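PDB 3KVU: fluoroacetyl-CoA thioesterase FlK from Streptomyces cattleya, which hydrolyses fluoroacetyl-CoA to fluoroacetate and CoA before citrate synthase can act on it, and so confers resistance to fluoroacetate. Local coordinates for the interface of chains A and B. Coordinates in Å, arbitrary orientation; residue numbers count along the deposited sequence, not the author numbering. Chains: chain A/B, Fluoroacetyl-CoA thioesterase FlK.

Contact 1: the interface of chains A and B. Residues chain A 26-29; chain B 15, 18, 20-21.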
loop_
_atom_site.group_PDB
_atom_site.type_symbol
_atom_site.label_atom_id
_atom_site.label_comp_id
_atom_site.label_asym_id
_atom_site.label_seq_id
_atom_site.Cartn_x
_atom_site.Cartn_y
_atom_site.Cartn_z
ATOM N N LEU A 26 5.183 8.736 -3.678
ATOM C CA LEU A 26 5.385 7.467 -3.011
ATOM C C LEU A 26 6.802 7.036 -3.269
ATOM O O LEU A 26 7.556 6.672 -2.340
ATOM C CB LEU A 26 4.455 6.413 -3.507
ATOM C CG LEU A 26 4.437 5.236 -2.524
ATOM C CD1 LEU A 26 3.921 5.668 -1.144
ATOM C CD2 LEU A 26 3.606 4.229 -3.058
ATOM N N TYR A 27 7.193 7.109 -4.529
ATOM C CA TYR A 27 8.569 6.794 -4.840
ATOM C C TYR A 27 9.206 7.832 -5.703
ATOM O O TYR A 27 9.264 7.676 -6.928
ATOM C CB TYR A 27 8.647 5.430 -5.462
ATOM C CG TYR A 27 8.727 4.322 -4.428
ATOM C CD1 TYR A 27 9.974 3.909 -3.890
ATOM C CD2 TYR A 27 7.574 3.679 -4.000
ATOM C CE1 TYR A 27 10.035 2.832 -2.973
ATOM C CE2 TYR A 27 7.625 2.645 -3.099
ATOM C CZ TYR A 27 8.868 2.225 -2.589
ATOM O OH TYR A 27 8.842 1.227 -1.666
ATOM N N PRO A 28 9.691 8.904 -5.078
ATOM C CA PRO A 28 10.477 9.941 -5.808
ATOM C C PRO A 28 11.670 9.375 -6.636
ATOM O O PRO A 28 12.098 10.024 -7.620
ATOM C CB PRO A 28 10.951 10.845 -4.694
ATOM C CG PRO A 28 9.893 10.724 -3.638
ATOM C CD PRO A 28 9.534 9.233 -3.648
ATOM N N GLU A 29 12.140 8.174 -6.238
ATOM C CA GLU A 29 13.259 7.404 -6.843
ATOM C C GLU A 29 12.930 6.823 -8.222
ATOM O O GLU A 29 13.847 6.557 -9.032
ATOM C CB GLU A 29 13.625 6.151 -6.011
ATOM C CG GLU A 29 14.044 6.301 -4.582
ATOM C CD GLU A 29 12.916 6.248 -3.519
ATOM O OE1 GLU A 29 13.342 6.116 -2.358
ATOM O OE2 GLU A 29 11.665 6.368 -3.765
ATOM N N PHE B 15 15.653 -3.183 -4.067
ATOM C CA PHE B 15 15.577 -1.862 -3.473
ATOM C C PHE B 15 16.178 -1.856 -2.100
ATOM O O PHE B 15 15.700 -2.544 -1.244
ATOM C CB PHE B 15 14.105 -1.388 -3.398
ATOM C CG PHE B 15 13.936 0.011 -2.872
ATOM C CD1 PHE B 15 14.457 1.095 -3.555
ATOM C CD2 PHE B 15 13.261 0.253 -1.670
ATOM C CE1 PHE B 15 14.303 2.374 -3.078
ATOM C CE2 PHE B 15 13.068 1.566 -1.186
ATOM C CZ PHE B 15 13.622 2.621 -1.883
ATOM N N PRO B 18 15.785 2.785 2.465
ATOM C CA PRO B 18 16.440 3.921 3.192
ATOM C C PRO B 18 15.721 4.112 4.530
ATOM O O PRO B 18 14.662 3.456 4.706
ATOM C CB PRO B 18 16.204 5.124 2.265
ATOM C CG PRO B 18 14.931 4.733 1.477
ATOM C CD PRO B 18 14.852 3.239 1.401
ATOM N N HIS B 20 13.913 6.471 5.421
ATOM C CA HIS B 20 12.686 7.275 5.258
ATOM C C HIS B 20 11.518 6.567 4.555
ATOM O O HIS B 20 10.595 7.221 3.980
ATOM C CB HIS B 20 13.008 8.657 4.707
ATOM C CG HIS B 20 13.691 8.645 3.368
ATOM N ND1 HIS B 20 15.067 8.656 3.229
ATOM C CD2 HIS B 20 13.188 8.624 2.107
ATOM C CE1 HIS B 20 15.377 8.670 1.942
ATOM N NE2 HIS B 20 14.253 8.649 1.240
ATOM N N LYS B 21 11.550 5.226 4.585
ATOM C CA LYS B 21 10.420 4.409 4.085
ATOM C C LYS B 21 9.682 3.719 5.223
ATOM O O LYS B 21 9.025 2.733 5.033
ATOM C CB LYS B 21 10.833 3.341 3.061
ATOM C CG LYS B 21 11.376 3.826 1.748
ATOM C CD LYS B 21 10.341 4.500 0.834
ATOM C CE LYS B 21 10.910 5.879 0.353
ATOM N NZ LYS B 21 10.519 6.293 -1.085
#

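Contact 2: the interface of chains A and B. Residues chain A 50-51, 54, 67-68, 120; chain B 32-33, 36.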
loop_
_atom_site.group_PDB
_atom_site.type_symbol
_atom_site.label_atom_id
_atom_site.label_comp_id
_atom_site.label_asym_id
_atom_site.label_seq_id
_atom_site.Cartn_x
_atom_site.Cartn_y
_atom_site.Cartn_z
ATOM N N GLU A 50 -5.215 1.436 6.513
ATOM C CA GLU A 50 -4.456 1.185 7.769
ATOM C C GLU A 50 -4.581 2.230 8.905
ATOM O O GLU A 50 -4.839 1.852 10.050
ATOM C CB GLU A 50 -2.982 0.969 7.425
ATOM C CG GLU A 50 -2.860 0.027 6.312
ATOM C CD GLU A 50 -1.465 -0.419 6.056
ATOM O OE1 GLU A 50 -0.528 0.373 6.364
ATOM O OE2 GLU A 50 -1.341 -1.568 5.520
ATOM N N TRP A 51 -4.348 3.510 8.580
ATOM C CA TRP A 51 -4.396 4.602 9.524
ATOM C C TRP A 51 -5.717 4.623 10.225
ATOM O O TRP A 51 -5.763 4.932 11.418
ATOM C CB TRP A 51 -4.095 5.958 8.867
ATOM C CG TRP A 51 -4.124 7.222 9.764
ATOM C CD1 TRP A 51 -4.176 7.268 11.138
ATOM C CD2 TRP A 51 -4.082 8.590 9.333
ATOM N NE1 TRP A 51 -4.122 8.555 11.571
ATOM C CE2 TRP A 51 -4.099 9.393 10.491
ATOM C CE3 TRP A 51 -4.036 9.218 8.076
ATOM C CZ2 TRP A 51 -4.122 10.784 10.443
ATOM C CZ3 TRP A 51 -4.002 10.594 8.029
ATOM C CH2 TRP A 51 -4.061 11.374 9.212
ATOM N N VAL A 54 -5.889 1.509 12.826
ATOM C CA VAL A 54 -5.099 2.041 13.947
ATOM C C VAL A 54 -5.838 3.065 14.896
ATOM O O VAL A 54 -6.034 2.758 16.055
ATOM C CB VAL A 54 -3.784 2.662 13.448
ATOM C CG1 VAL A 54 -3.010 3.277 14.567
ATOM C CG2 VAL A 54 -2.912 1.611 12.774
ATOM N N SER A 67 0.679 -1.903 17.247
ATOM C CA SER A 67 0.345 -2.888 16.200
ATOM C C SER A 67 1.010 -2.613 14.845
ATOM O O SER A 67 1.477 -1.480 14.523
ATOM C CB SER A 67 -1.143 -2.947 15.944
ATOM O OG SER A 67 -1.393 -1.838 15.102
ATOM N N LEU A 68 1.015 -3.656 14.053
ATOM C CA LEU A 68 1.604 -3.638 12.688
ATOM C C LEU A 68 0.586 -4.288 11.731
ATOM O O LEU A 68 -0.107 -5.202 12.106
ATOM C CB LEU A 68 2.949 -4.421 12.686
ATOM C CG LEU A 68 4.069 -3.941 13.663
ATOM C CD1 LEU A 68 5.298 -4.819 13.631
ATOM C CD2 LEU A 68 4.507 -2.477 13.496
ATOM N N ARG A 120 -4.283 -6.752 11.204
ATOM C CA ARG A 120 -3.204 -6.205 12.033
ATOM C C ARG A 120 -2.829 -7.141 13.171
ATOM O O ARG A 120 -3.604 -8.020 13.542
ATOM C CB ARG A 120 -3.425 -4.761 12.556
ATOM C CG ARG A 120 -4.101 -3.830 11.590
ATOM C CD ARG A 120 -4.165 -2.430 12.121
ATOM N NE ARG A 120 -2.882 -1.868 12.543
ATOM C CZ ARG A 120 -1.900 -1.427 11.746
ATOM N NH1 ARG A 120 -2.005 -1.461 10.411
ATOM N NH2 ARG A 120 -0.794 -0.906 12.281
ATOM N N GLU B 32 -0.635 9.124 15.308
ATOM C CA GLU B 32 -0.497 7.685 15.590
ATOM C C GLU B 32 0.731 6.992 14.936
ATOM O O GLU B 32 1.348 6.125 15.535
ATOM C CB GLU B 32 -1.726 6.899 15.108
ATOM C CG GLU B 32 -3.058 6.998 15.844
ATOM C CD GLU B 32 -3.899 8.232 15.465
ATOM O OE1 GLU B 32 -5.009 8.396 16.024
ATOM O OE2 GLU B 32 -3.441 9.071 14.652
ATOM N N PHE B 33 1.028 7.324 13.686
ATOM C CA PHE B 33 2.079 6.629 12.960
ATOM C C PHE B 33 3.383 7.175 13.435
ATOM O O PHE B 33 4.391 6.551 13.214
ATOM C CB PHE B 33 2.015 6.870 11.429
ATOM C CG PHE B 33 1.005 6.016 10.691
ATOM C CD1 PHE B 33 0.461 6.466 9.483
ATOM C CD2 PHE B 33 0.591 4.799 11.178
ATOM C CE1 PHE B 33 -0.470 5.712 8.784
ATOM C CE2 PHE B 33 -0.354 4.032 10.481
ATOM C CZ PHE B 33 -0.873 4.497 9.272
ATOM N N PHE B 36 5.454 4.545 15.518
ATOM C CA PHE B 36 5.616 3.190 15.088
ATOM C C PHE B 36 7.088 2.660 15.113
ATOM O O PHE B 36 8.020 3.406 15.152
ATOM C CB PHE B 36 4.908 3.014 13.715
ATOM C CG PHE B 36 3.458 2.669 13.809
ATOM C CD1 PHE B 36 2.961 1.548 13.156
ATOM C CD2 PHE B 36 2.581 3.474 14.510
ATOM C CE1 PHE B 36 1.623 1.200 13.212
ATOM C CE2 PHE B 36 1.242 3.153 14.581
ATOM C CZ PHE B 36 0.748 1.990 13.939
#

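Contact 1: the interface of chains A and B
The side-chain ammonium NZ of B:Lys21 is gripped by three oxygens of chain A at this edge of the homodimer of FlK, a thioesterase of the hotdog fold. Its firm partner is A:Glu29 OE2, 2.9 Å from NZ, a salt bridge and hydrogen bond that uses the syn lone pair of the carboxylate oxygen. The other carboxylate oxygen, A:Glu29 OE1, adds a weak bond to the same NZ at 3.1 Å, so the ammonium sits astride both oxygens. A further weak bond, 3.2 Å from NZ to the backbone carbonyl oxygen of A:Leu26, comes from the last residue of helix 23-26; this carbonyl probably helps to favour the positive charge.

The two charged chains approach from opposite directions. A:Glu29 is bent at chi2 (90°), which brings its carboxylate back towards A:Leu26 and A:Tyr27, where B:Lys21 enters from the short 3-10 helix 19-21. B:Lys21 is itself kinked along its outer torsions, and its NZ lies 3.7 Å from the ring carbon CD1 of A:Tyr27.

Two aromatic rings flank the ion pair. A:Tyr27 turns its CE1 edge onto the face of B:Phe15, from strand 12-16, towards the CE2/CZ rim of that ring. The contact is edge to face, with A:Tyr27 CE1 3.7 Å from B:Phe15 CE2, which lies in the tyrosine plane, and the two ring planes 76° apart. The phenylalanine rim also runs under the carboxylate, with CZ 3.5 Å from A:Glu29 OE1, and the carboxylate stands almost perpendicular to the ring (89°).

B:His20 is more distant, NE2 lying 4.5 Å from A:Glu29 OE1; if protonated, it could add to the positive field around the acid. B:Pro18 CG packs over one face of that imidazole within chain B.

Contact 2: the interface of chains A and B
Across the dimer interface, the phenyl ring of B:Phe33 packs with its outer end on the backbone and CB of A:Trp51, in the long helix 42-57 of the hotdog fold. B:Phe33 CZ lies 3.5 Å from A:Trp51 CA, and the neighbouring CE1 meets CB, so the phenylalanine reaches the root of the tryptophan more than its indole. The indole is turned away with CG anti to the backbone N (chi1 179°), which carries its NE1 out to B:Glu32. There NE1 donates a hydrogen bond of 3.2 Å to the carboxylate oxygen OE2 of B:Glu32, fairly straight at 161°. The acceptor lies close to the indole plane, but the N-H meets the carboxylate from above its plane. The stem of B:Glu32 runs antiparallel alongside A:Val54, its CB 3.9 Å from CG1.

A:Val54, nearly a helical turn after A:Trp51, touches B:Phe36 CZ with its other methyl, CG2 (3.9 Å). B:Phe36 pushes its far rim towards strands 65-75 and 112-124. NH2 of the A:Arg120 guanidinium lies at the edge of this ring and in its plane, 3.3 Å from CE1; it does not stack on a face. Within chain B, B:Phe33 turns its CD2 edge onto the rim of one face of B:Phe36, which probably helps to hold that ring.

Behind this shell, A:Glu50, an active-site residue, precedes A:Trp51 on the helix. A:Arg120, which takes part in substrate binding, has A:Val54 CG2 over one face of its guanidinium and the backbone carbon of A:Leu68 over the opposite one, which should limit its tilting. A:Ser67 fixes it further: the serine hydroxyl OG accepts hydrogen bonds from NE and NH2 of A:Arg120 at 3.0 Å each, side-on and near the guanidinium plane.

About 19 Å separates the C-alpha centres of contact 1 and contact 2, and they have no residue in common. Both draw on the N-terminal part of the protein: contact 1 pairs residues 26-29 of one chain with the 15-21 stretch of the other, while contact 2 sets residues 32-36 against helix 42-57 and two strands. Two-fold symmetry repeats each with the chains exchanged, so segment 26-36 of every subunit serves both. In contact 2 the partner's B:Phe36 meets substrate-binding A:Arg120 and its B:Phe33 packs beside active-site A:Glu50, so dimerisation probably helps to shape the catalytic region.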